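Local structure of HTH cro/C1-type domain-containing protein (7CSV) at the interface of chains A and B. The protein is the HigA antitoxin, a dimeric helix-turn-helix regulator that recognises specific pseudopalindromic DNA motifs. Numbering follows the deposited sequence. Chains: chain A/B, HTH cro/C1-type domain-containing protein.

The interface of chains A and B. Residues chain A 78-79, 82-83; chain B 53-54, 57, 71.
A:Leu79 of the long helix 67-93 reaches into chain B between B:Met71, B:Ala53 and B:Ile57. Both of its methyl branches touch the CG methylene of B:Met71, CD1 at 3.7 Å, the two side chains running antiparallel and alongside each other; CD2 also rests 3.8 Å from CG1 of B:Ile57 and meets the carbonyl O of B:Ala53. With CG of A:Leu79 turned away from its own carbonyl carbon (chi1 -77°), the isobutyl group points off its helix into the angle between B:Met71 and the first turn of helix 53-63. It is the methylene of B:Met71, rather than its sulfur, that comes nearest the leucine.

One turn along the chain A helix, contact is made by short groups, which lets the two backbones come close. The methyl CB of A:Ala82 points almost directly at CB of B:Ala53 and meets that methyl obliquely, on its flank, at 3.7 Å; the same B:Ala53 methyl lies 3.6 Å from the carbonyl O of A:Ser78. B:Ile57 approaches the A:Ala82 methyl roughly at right angles to B:Ala53: its CG1 arm, directed away from its carbonyl carbon (chi1 -64°), extends CD1 to the helix surface, 3.8 Å from A:Ala82 CB and close to the backbone N and CA of A:Tyr83. The tyrosine thus contributes mainly backbone and CB, its ring flanking the isoleucine just beyond the close contacts.

Beside the apolar contacts, a water 2.8 Å from B:Asp54 OD1 and 3.2 Å from the carbonyl O of A:Ala82 links the chains. This largely apolar helix-to-helix patch, repeated by the two-fold axis, helps hold the HigA dimer together, an arrangement suited to presenting paired helix-turn-helix units to the half-sites of pseudopalindromic DNA.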
# COMPACT_ATOMS: atom_id res chain seq x y z
N SER A 78 -0.61 -0.67 7.52
CA SER A 78 -1.64 0.36 7.46
C SER A 78 -3.02 -0.24 7.66
O SER A 78 -3.89 0.36 8.31
CB SER A 78 -1.58 1.09 6.13
OG SER A 78 -0.37 1.82 6.03
N LEU A 79 -3.26 -1.43 7.11
CA LEU A 79 -4.56 -2.07 7.32
C LEU A 79 -4.75 -2.46 8.77
O LEU A 79 -5.85 -2.31 9.32
CB LEU A 79 -4.70 -3.30 6.43
CG LEU A 79 -5.02 -2.99 4.96
CD1 LEU A 79 -4.97 -4.27 4.13
CD2 LEU A 79 -6.39 -2.30 4.84
N ALA A 82 -5.51 0.72 10.81
CA ALA A 82 -6.85 1.17 10.44
C ALA A 82 -7.92 0.25 11.00
O ALA A 82 -8.97 0.71 11.46
CB ALA A 82 -6.99 1.25 8.92
N TYR A 83 -7.67 -1.07 10.95
CA TYR A 83 -8.66 -2.01 11.47
C TYR A 83 -8.82 -1.86 12.98
O TYR A 83 -9.94 -1.90 13.50
CB TYR A 83 -8.28 -3.45 11.14
CG TYR A 83 -9.39 -4.42 11.50
CD1 TYR A 83 -10.49 -4.55 10.67
CD2 TYR A 83 -9.35 -5.14 12.68
CE1 TYR A 83 -11.53 -5.43 11.00
CE2 TYR A 83 -10.39 -6.01 13.03
CZ TYR A 83 -11.47 -6.15 12.18
OH TYR A 83 -12.51 -7.00 12.51
N ALA B 53 -6.40 2.87 3.47
CA ALA B 53 -6.61 1.65 4.25
C ALA B 53 -8.05 1.54 4.71
O ALA B 53 -8.67 0.48 4.62
CB ALA B 53 -5.67 1.60 5.45
N ASP B 54 -8.60 2.65 5.20
CA ASP B 54 -9.99 2.67 5.65
C ASP B 54 -10.93 2.27 4.52
O ASP B 54 -11.77 1.38 4.68
CB ASP B 54 -10.34 4.06 6.19
CG ASP B 54 -11.73 4.12 6.77
OD1 ASP B 54 -11.89 3.77 7.95
OD2 ASP B 54 -12.66 4.53 6.04
N ILE B 57 -10.79 -1.47 3.69
CA ILE B 57 -11.59 -2.28 4.61
C ILE B 57 -13.07 -2.18 4.27
O ILE B 57 -13.79 -3.19 4.29
CB ILE B 57 -11.32 -1.86 6.07
CG1 ILE B 57 -9.86 -2.15 6.45
CG2 ILE B 57 -12.28 -2.59 7.03
CD1 ILE B 57 -9.39 -1.44 7.71
N MET B 71 -5.75 -2.92 -1.45
CA MET B 71 -4.48 -2.28 -1.16
C MET B 71 -3.40 -2.75 -2.12
O MET B 71 -2.50 -1.98 -2.46
CB MET B 71 -4.06 -2.55 0.28
CG MET B 71 -5.01 -1.96 1.29
SD MET B 71 -4.98 -0.16 1.26
CE MET B 71 -3.48 0.12 2.21
O HOH W 1 -9.63 3.16 9.47